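Local coordinates for protein DNA polymerase (Bacillus phage phi29, PDB 2PY5) that replicates the viral genome by protein-primed, highly processive strand-displacement DNA synthesis and proofreads it with a 3'-5' exonuclease, at residues 9-13 against 44-50; 99-105 against 118-124. The protein carries 2 engineered substitutions. All blocks are in the same frame, centred on the assembly; numbering follows the deposited sequence.

Interaction 1 of 2, residues 9-13 against 44-50; sequences YSCAF and LDEFMAW. Engineered in segment 9-13: A12 (natural residue Asp). With EDO (1,2-ethanediol), chain P.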
loop_
_atom_site.group_PDB
_atom_site.type_symbol
_atom_site.label_atom_id
_atom_site.label_comp_id
_atom_site.label_asym_id
_atom_site.label_seq_id
_atom_site.Cartn_x
_atom_site.Cartn_y
_atom_site.Cartn_z
ATOM N N TYR F 9 -14.529 19.310 4.614
ATOM C CA TYR F 9 -14.810 19.466 3.190
ATOM C C TYR F 9 -13.986 18.527 2.366
ATOM O O TYR F 9 -12.812 18.333 2.644
ATOM C CB TYR F 9 -14.505 20.897 2.734
ATOM C CG TYR F 9 -15.447 21.930 3.314
ATOM C CD1 TYR F 9 -15.231 22.462 4.580
ATOM C CD2 TYR F 9 -16.557 22.351 2.604
ATOM C CE1 TYR F 9 -16.084 23.409 5.111
ATOM C CE2 TYR F 9 -17.424 23.270 3.127
ATOM C CZ TYR F 9 -17.197 23.808 4.385
ATOM O OH TYR F 9 -18.079 24.740 4.906
ATOM N N SER F 10 -14.611 18.005 1.319
ATOM C CA SER F 10 -13.960 17.300 0.226
ATOM C C SER F 10 -13.649 18.269 -0.909
ATOM O O SER F 10 -14.547 18.954 -1.395
ATOM C CB SER F 10 -14.910 16.227 -0.306
ATOM O OG SER F 10 -14.344 15.568 -1.408
ATOM N N CYS F 11 -12.383 18.294 -1.332
ATOM C CA CYS F 11 -11.891 19.280 -2.310
ATOM C C CYS F 11 -11.169 18.649 -3.487
ATOM O O CYS F 11 -10.665 17.552 -3.400
ATOM C CB CYS F 11 -10.920 20.214 -1.599
ATOM S SG CYS F 11 -11.620 21.121 -0.201
ATOM N N ALA F 12 -11.109 19.372 -4.603
ATOM C CA ALA F 12 -10.331 18.931 -5.761
ATOM C C ALA F 12 -9.912 20.127 -6.591
ATOM O O ALA F 12 -10.572 21.173 -6.571
ATOM C CB ALA F 12 -11.141 17.991 -6.625
ATOM N N PHE F 13 -8.801 19.958 -7.309
ATOM C CA PHE F 13 -8.380 20.904 -8.343
ATOM C C PHE F 13 -8.310 20.217 -9.700
ATOM O O PHE F 13 -7.983 19.025 -9.797
ATOM C CB PHE F 13 -6.964 21.406 -8.087
ATOM C CG PHE F 13 -6.775 22.241 -6.835
ATOM C CD1 PHE F 13 -5.560 22.205 -6.189
ATOM C CD2 PHE F 13 -7.765 23.081 -6.341
ATOM C CE1 PHE F 13 -5.308 22.983 -5.089
ATOM C CE2 PHE F 13 -7.534 23.853 -5.232
ATOM C CZ PHE F 13 -6.294 23.797 -4.592
ATOM N N LEU F 44 -7.687 29.900 -8.089
ATOM C CA LEU F 44 -7.016 29.455 -6.867
ATOM C C LEU F 44 -7.027 30.553 -5.817
ATOM O O LEU F 44 -7.182 30.269 -4.629
ATOM C CB LEU F 44 -5.575 28.995 -7.134
ATOM C CG LEU F 44 -4.807 28.415 -5.945
ATOM C CD1 LEU F 44 -5.599 27.254 -5.278
ATOM C CD2 LEU F 44 -3.430 27.906 -6.339
ATOM N N ASP F 45 -6.858 31.804 -6.228
ATOM C CA ASP F 45 -6.916 32.915 -5.285
ATOM C C ASP F 45 -8.236 32.909 -4.526
ATOM O O ASP F 45 -8.258 33.091 -3.323
ATOM C CB ASP F 45 -6.780 34.256 -6.001
ATOM C CG ASP F 45 -5.347 34.601 -6.398
ATOM O OD1 ASP F 45 -4.393 34.007 -5.864
ATOM O OD2 ASP F 45 -5.174 35.539 -7.229
ATOM N N GLU F 46 -9.327 32.710 -5.252
ATOM C CA GLU F 46 -10.645 32.657 -4.650
ATOM C C GLU F 46 -10.742 31.484 -3.672
ATOM O O GLU F 46 -11.258 31.642 -2.554
ATOM C CB GLU F 46 -11.689 32.506 -5.740
ATOM C CG GLU F 46 -13.095 32.610 -5.255
ATOM C CD GLU F 46 -14.060 32.640 -6.403
ATOM O OE1 GLU F 46 -14.432 31.552 -6.891
ATOM O OE2 GLU F 46 -14.421 33.765 -6.839
ATOM N N PHE F 47 -10.262 30.321 -4.108
ATOM C CA PHE F 47 -10.299 29.108 -3.271
ATOM C C PHE F 47 -9.519 29.345 -1.978
ATOM O O PHE F 47 -9.997 29.049 -0.868
ATOM C CB PHE F 47 -9.686 27.922 -4.008
ATOM C CG PHE F 47 -9.631 26.658 -3.163
ATOM C CD1 PHE F 47 -10.802 25.925 -2.939
ATOM C CD2 PHE F 47 -8.443 26.204 -2.605
ATOM C CE1 PHE F 47 -10.784 24.774 -2.142
ATOM C CE2 PHE F 47 -8.424 25.043 -1.823
ATOM C CZ PHE F 47 -9.607 24.338 -1.603
ATOM N N MET F 48 -8.306 29.855 -2.120
ATOM C CA MET F 48 -7.426 30.023 -0.957
ATOM C C MET F 48 -7.954 31.094 0.025
ATOM O O MET F 48 -7.767 30.977 1.241
ATOM C CB MET F 48 -5.991 30.339 -1.392
ATOM C CG MET F 48 -5.335 29.170 -2.080
ATOM S SD MET F 48 -5.238 27.660 -1.076
ATOM C CE MET F 48 -4.240 28.206 0.330
ATOM N N ALA F 49 -8.594 32.145 -0.477
ATOM C CA ALA F 49 -9.245 33.104 0.412
ATOM C C ALA F 49 -10.268 32.380 1.305
ATOM O O ALA F 49 -10.343 32.648 2.495
ATOM C CB ALA F 49 -9.917 34.239 -0.394
ATOM N N TRP F 50 -11.023 31.458 0.712
ATOM C CA TRP F 50 -11.985 30.640 1.435
ATOM C C TRP F 50 -11.266 29.730 2.449
ATOM O O TRP F 50 -11.668 29.658 3.631
ATOM C CB TRP F 50 -12.832 29.828 0.443
ATOM C CG TRP F 50 -13.700 28.794 1.100
ATOM C CD1 TRP F 50 -14.912 29.005 1.699
ATOM C CD2 TRP F 50 -13.426 27.390 1.224
ATOM N NE1 TRP F 50 -15.398 27.820 2.195
ATOM C CE2 TRP F 50 -14.516 26.815 1.913
ATOM C CE3 TRP F 50 -12.370 26.559 0.813
ATOM C CZ2 TRP F 50 -14.572 25.455 2.214
ATOM C CZ3 TRP F 50 -12.432 25.199 1.113
ATOM C CH2 TRP F 50 -13.541 24.664 1.797
HETATM C C1 EDO P . -8.948 36.419 -7.863
HETATM O O1 EDO P . -10.098 35.581 -8.014
HETATM C C2 EDO P . -7.899 36.095 -8.919
HETATM O O2 EDO P . -6.728 36.911 -8.746
#
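W50 drives the six-membered end of its indole, edge first, onto one face of the Y9 phenol ring. Its CZ2 stands 3.5 Å above the Y9 plane, over the ring centre. The two planes are at 89° with the six-membered ring centroids 4.8 Å apart, a T-shaped pair. Three residues earlier on the same face of the helix, F47 takes the other role: it offers its face, and F13 points its CE2 edge at it, CE2 lying 3.6 Å from F47 CD2 and above the rim rather than the centre. These planes are also nearly perpendicular, at 83°. F47 and W50 both have CG anti to the backbone N (chi1 177° in F47), which sends both rings out from the helix toward the strand. Between the two aromatic pairs sits C11, whose SG lies at the edge of F47, 4.0 Å from its CZ, a sulfur-aromatic contact. At the far end L44 brings its CD1 branch to 3.6 Å from F13 CZ, crossing the phenylalanine side chain at about a right angle. The strand runs roughly antiparallel to the helix, and its axis is 11.6 Å away, a gap filled by these rings. Y29 stacks on W50 and L58 touches it, so both neighbouring strands contribute to the layer. Residues 9-13 belong to an inner strand of the exonuclease sheet, between strands 24-31 and 57-60; the engineered A12 points away from the helix, at a position essential for exonucleolysis. No hydrogen bond joins helix to strand: the Y9 hydroxyl bonds to E37, while D45 bonds to W73 and, through OD2, to an ethanediol probably from the crystallisation liquor. The contact therefore probably depends mainly on dispersion and on edge-to-face ring electrostatics.

Interaction 2 of 2, residues 99-105 against 118-124; sequences QWYMIDI and VIYDSLK. With nucleotides of chain C.
K124 bends at chi2 (-73°) and again at chi4 (-66°), folding its chain over one face of Y101 and bringing NZ back to the backbone of W100. Its CE lies 3.5 Å above the Y101 plane, offset toward the rim, in a CH-pi contact, whereas the ammonium is farther off and adds at most a weak cation-pi attraction. The opposite face of Y101 receives C2' of DA3 of chain C, so the ring is sandwiched between lysine and DNA sugar. K124 NZ donates to W100 O at 3.1 Å, tilted 33° from the carbonyl plane, forms a salt bridge with D121 OD2 at 2.8 Å, and gives a further bond to a water that also takes the W100 N-H. D121 is held in turn: its OD1 accepts from L123 N as the N-cap of a short, weakly bonded helix, met from above the carboxylate plane, and also accepts from L63 N. This network ties the start of one strand to the turn where the other becomes a helix, beside S122 and L123, which are essential for exonucleolysis and bind single-stranded DNA. Farther along, I103 and I119 form a hydrogen-bonded antiparallel pair, I103 N to I119 O at 2.9 Å and I119 N to I103 O at 2.7 Å. M102 packs tightly, its CG 3.5 Å from V118 CG1, and its SD approaches DG2 of chain C, where Y120 OH also comes close to N2. The two segments are arms of the hairpin 100-110 and 113-121. Strand 89-94 flanks it on one side, where Y101 and M102 both face I93 in a classic beta bulge; strand 57-60 flanks it on the other, and helix 63-76 packs on W100 and I119.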
loop_
_atom_site.group_PDB
_atom_site.type_symbol
_atom_site.label_atom_id
_atom_site.label_comp_id
_atom_site.label_asym_id
_atom_site.label_seq_id
_atom_site.Cartn_x
_atom_site.Cartn_y
_atom_site.Cartn_z
ATOM N N GLN F 99 5.724 10.811 1.316
ATOM C CA GLN F 99 4.284 10.664 1.546
ATOM C C GLN F 99 3.746 11.917 2.240
ATOM O O GLN F 99 4.289 12.338 3.252
ATOM C CB GLN F 99 4.004 9.411 2.352
ATOM C CG GLN F 99 4.511 8.165 1.631
ATOM C CD GLN F 99 3.610 6.977 1.743
ATOM O OE1 GLN F 99 4.066 5.870 2.049
ATOM N NE2 GLN F 99 2.324 7.179 1.483
ATOM N N TRP F 100 2.668 12.480 1.693
ATOM C CA TRP F 100 2.041 13.708 2.190
ATOM C C TRP F 100 0.847 13.363 3.057
ATOM O O TRP F 100 -0.042 12.596 2.614
ATOM C CB TRP F 100 1.584 14.608 1.037
ATOM C CG TRP F 100 2.733 15.223 0.277
ATOM C CD1 TRP F 100 3.857 14.584 -0.181
ATOM C CD2 TRP F 100 2.852 16.583 -0.115
ATOM N NE1 TRP F 100 4.680 15.479 -0.808
ATOM C CE2 TRP F 100 4.081 16.711 -0.797
ATOM C CE3 TRP F 100 2.044 17.716 0.041
ATOM C CZ2 TRP F 100 4.513 17.929 -1.302
ATOM C CZ3 TRP F 100 2.488 18.945 -0.485
ATOM C CH2 TRP F 100 3.699 19.025 -1.143
ATOM N N TYR F 101 0.843 13.900 4.280
ATOM C CA TYR F 101 -0.238 13.626 5.266
ATOM C C TYR F 101 -1.020 14.872 5.660
ATOM O O TYR F 101 -2.200 14.770 5.980
ATOM C CB TYR F 101 0.300 12.998 6.553
ATOM C CG TYR F 101 0.920 11.648 6.355
ATOM C CD1 TYR F 101 2.246 11.537 5.991
ATOM C CD2 TYR F 101 0.184 10.496 6.500
ATOM C CE1 TYR F 101 2.822 10.323 5.801
ATOM C CE2 TYR F 101 0.741 9.246 6.310
ATOM C CZ TYR F 101 2.072 9.157 5.945
ATOM O OH TYR F 101 2.666 7.924 5.769
ATOM N N MET F 102 -0.384 16.038 5.672
ATOM C CA MET F 102 -1.005 17.230 6.261
ATOM C C MET F 102 -0.323 18.499 5.797
ATOM O O MET F 102 0.902 18.559 5.701
ATOM C CB MET F 102 -0.957 17.160 7.807
ATOM C CG MET F 102 -1.700 18.315 8.509
ATOM S SD MET F 102 -1.345 18.405 10.258
ATOM C CE MET F 102 0.304 19.083 10.191
ATOM N N ILE F 103 -1.147 19.517 5.555
ATOM C CA ILE F 103 -0.725 20.920 5.490
ATOM C C ILE F 103 -1.630 21.673 6.467
ATOM O O ILE F 103 -2.839 21.629 6.318
ATOM C CB ILE F 103 -0.915 21.530 4.098
ATOM C CG1 ILE F 103 -0.209 20.712 3.021
ATOM C CG2 ILE F 103 -0.397 22.995 4.081
ATOM C CD1 ILE F 103 -0.614 21.102 1.583
ATOM N N ASP F 104 -1.043 22.329 7.460
ATOM C CA ASP F 104 -1.804 23.043 8.507
ATOM C C ASP F 104 -1.463 24.518 8.385
ATOM O O ASP F 104 -0.330 24.922 8.649
ATOM C CB ASP F 104 -1.419 22.499 9.863
ATOM C CG ASP F 104 -2.318 22.978 10.994
ATOM O OD1 ASP F 104 -2.076 22.563 12.149
ATOM O OD2 ASP F 104 -3.245 23.761 10.720
ATOM N N ILE F 105 -2.445 25.326 7.975
ATOM C CA ILE F 105 -2.217 26.726 7.691
ATOM C C ILE F 105 -2.706 27.544 8.871
ATOM O O ILE F 105 -3.904 27.514 9.202
ATOM C CB ILE F 105 -2.973 27.149 6.410
ATOM C CG1 ILE F 105 -2.543 26.294 5.206
ATOM C CG2 ILE F 105 -2.774 28.659 6.122
ATOM C CD1 ILE F 105 -3.503 26.360 4.050
ATOM N N VAL F 118 -6.771 22.959 8.329
ATOM C CA VAL F 118 -5.913 21.769 8.151
ATOM C C VAL F 118 -6.352 21.038 6.904
ATOM O O VAL F 118 -7.544 20.899 6.649
ATOM C CB VAL F 118 -5.904 20.814 9.364
ATOM C CG1 VAL F 118 -4.757 19.782 9.211
ATOM C CG2 VAL F 118 -5.740 21.586 10.675
ATOM N N ILE F 119 -5.378 20.629 6.095
ATOM C CA ILE F 119 -5.631 19.934 4.869
ATOM C C ILE F 119 -4.995 18.551 4.952
ATOM O O ILE F 119 -3.777 18.426 5.170
ATOM C CB ILE F 119 -5.042 20.704 3.667
ATOM C CG1 ILE F 119 -5.462 22.182 3.735
ATOM C CG2 ILE F 119 -5.543 20.094 2.353
ATOM C CD1 ILE F 119 -4.961 23.052 2.582
ATOM N N TYR F 120 -5.823 17.536 4.745
ATOM C CA TYR F 120 -5.432 16.141 4.822
ATOM C C TYR F 120 -5.516 15.428 3.469
ATOM O O TYR F 120 -6.106 15.934 2.511
ATOM C CB TYR F 120 -6.341 15.441 5.795
ATOM C CG TYR F 120 -6.243 15.907 7.229
ATOM C CD1 TYR F 120 -7.312 16.546 7.834
ATOM C CD2 TYR F 120 -5.116 15.653 7.997
ATOM C CE1 TYR F 120 -7.247 16.931 9.150
ATOM C CE2 TYR F 120 -5.033 16.060 9.316
ATOM C CZ TYR F 120 -6.118 16.690 9.894
ATOM O OH TYR F 120 -6.088 17.100 11.219
ATOM N N ASP F 121 -4.950 14.228 3.419
ATOM C CA ASP F 121 -5.007 13.362 2.242
ATOM C C ASP F 121 -6.092 12.289 2.424
ATOM O O ASP F 121 -5.924 11.350 3.240
ATOM C CB ASP F 121 -3.632 12.711 2.044
ATOM C CG ASP F 121 -3.494 11.989 0.727
ATOM O OD1 ASP F 121 -4.406 12.110 -0.133
ATOM O OD2 ASP F 121 -2.444 11.317 0.540
ATOM N N SER F 122 -7.184 12.376 1.661
ATOM C CA SER F 122 -8.193 11.302 1.701
ATOM C C SER F 122 -7.640 9.969 1.164
ATOM O O SER F 122 -8.183 8.903 1.481
ATOM C CB SER F 122 -9.480 11.678 0.977
ATOM O OG SER F 122 -9.229 12.131 -0.330
ATOM N N LEU F 123 -6.546 10.001 0.396
ATOM C CA LEU F 123 -5.913 8.741 -0.054
ATOM C C LEU F 123 -5.362 7.922 1.118
ATOM O O LEU F 123 -5.255 6.673 1.045
ATOM C CB LEU F 123 -4.809 9.006 -1.083
ATOM C CG LEU F 123 -4.220 7.791 -1.793
ATOM C CD1 LEU F 123 -5.233 7.016 -2.600
ATOM C CD2 LEU F 123 -3.062 8.244 -2.692
ATOM N N LYS F 124 -5.016 8.603 2.218
ATOM C CA LYS F 124 -4.507 7.899 3.406
ATOM C C LYS F 124 -5.650 7.197 4.154
ATOM O O LYS F 124 -5.429 6.212 4.862
ATOM C CB LYS F 124 -3.772 8.881 4.328
ATOM C CG LYS F 124 -2.537 9.549 3.688
ATOM C CD LYS F 124 -1.379 8.599 3.538
ATOM C CE LYS F 124 -0.176 9.293 2.915
ATOM N NZ LYS F 124 -0.413 9.704 1.511
ATOM P P DG C 2 2.762 11.329 18.238
ATOM O OP1 DG C 2 2.239 10.295 19.160
ATOM O OP2 DG C 2 4.180 11.276 17.809
ATOM O "O5'" DG C 2 1.813 11.411 16.937
ATOM C "C5'" DG C 2 0.411 11.515 17.174
ATOM C "C4'" DG C 2 -0.444 11.706 15.935
ATOM O "O4'" DG C 2 -0.487 13.101 15.581
ATOM C "C3'" DG C 2 -0.030 11.007 14.653
ATOM O "O3'" DG C 2 -1.218 10.527 14.085
ATOM C "C2'" DG C 2 0.578 12.084 13.765
ATOM C "C1'" DG C 2 -0.287 13.252 14.188
ATOM N N9 DG C 2 0.296 14.574 14.096
ATOM C C8 DG C 2 1.607 14.937 14.269
ATOM N N7 DG C 2 1.800 16.220 14.160
ATOM C C5 DG C 2 0.524 16.725 13.915
ATOM C C6 DG C 2 0.098 18.050 13.700
ATOM O O6 DG C 2 0.801 19.068 13.700
ATOM N N1 DG C 2 -1.281 18.132 13.493
ATOM C C2 DG C 2 -2.145 17.060 13.481
ATOM N N2 DG C 2 -3.447 17.323 13.256
ATOM N N3 DG C 2 -1.750 15.804 13.677
ATOM C C4 DG C 2 -0.414 15.725 13.885
ATOM P P DA C 3 -1.353 8.989 13.713
ATOM O OP1 DA C 3 -2.759 8.823 13.294
ATOM O OP2 DA C 3 -0.722 8.190 14.815
ATOM O "O5'" DA C 3 -0.412 8.832 12.435
ATOM C "C5'" DA C 3 -0.906 9.241 11.193
ATOM C "C4'" DA C 3 0.259 9.318 10.227
ATOM O "O4'" DA C 3 1.162 10.346 10.679
ATOM C "C3'" DA C 3 1.113 8.065 10.122
ATOM O "O3'" DA C 3 0.694 7.306 9.000
ATOM C "C2'" DA C 3 2.529 8.605 9.877
ATOM C "C1'" DA C 3 2.529 10.009 10.465
ATOM N N9 DA C 3 3.104 10.200 11.798
ATOM C C8 DA C 3 2.843 9.452 12.925
ATOM N N7 DA C 3 3.449 9.884 14.012
ATOM C C5 DA C 3 4.148 10.996 13.567
ATOM C C6 DA C 3 5.000 11.910 14.218
ATOM N N6 DA C 3 5.300 11.836 15.520
ATOM N N1 DA C 3 5.534 12.914 13.477
ATOM C C2 DA C 3 5.235 12.988 12.172
ATOM N N3 DA C 3 4.450 12.183 11.451
ATOM C C4 DA C 3 3.932 11.208 12.212
ATOM P P DT C 5 6.410 3.726 8.246
ATOM O OP1 DT C 5 7.367 4.127 9.283
ATOM O OP2 DT C 5 5.960 4.759 7.251
ATOM O "O5'" DT C 5 6.947 2.477 7.444
ATOM C "C5'" DT C 5 7.331 1.324 8.188
ATOM C "C4'" DT C 5 7.608 0.207 7.216
ATOM O "O4'" DT C 5 6.431 -0.062 6.422
ATOM C "C3'" DT C 5 8.712 0.540 6.225
ATOM O "O3'" DT C 5 9.857 -0.138 6.654
ATOM C "C2'" DT C 5 8.239 0.037 4.866
ATOM C "C1'" DT C 5 6.752 -0.229 5.053
ATOM N N1 DT C 5 5.835 0.664 4.246
ATOM C C2 DT C 5 5.366 0.196 3.041
ATOM O O2 DT C 5 5.676 -0.897 2.596
ATOM N N3 DT C 5 4.522 1.058 2.383
ATOM C C4 DT C 5 4.102 2.314 2.795
ATOM O O4 DT C 5 3.339 3.012 2.129
ATOM C C5 DT C 5 4.620 2.749 4.062
ATOM C C7 DT C 5 4.236 4.096 4.616
ATOM C C6 DT C 5 5.449 1.916 4.714
HETATM O O HOH W 1 1.543 10.792 -0.397
HETATM O O HOH W 2 -3.629 12.634 5.506
#

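Both contacts belong to the N-terminal 3'-5' exonuclease region and share its mixed eight-stranded sheet, in which strand 57-60 lies between strand 8-15 and the hairpin strand 113-121. Their centres are 14 Å apart, and they meet directly where M48 CE packs 4.2 Å from I105 CD1. Along the chain they come in series, interaction 1 being complete before interaction 2 begins. Helix 63-76 touches both: F13, L44 and M48 from the first, W100 and I119 from the second. Interaction 1 packs helix 44-54 on the strand that holds an exonuclease position, whereas interaction 2 presents side chains to the bound single strand, so one sheet joins core packing to substrate binding.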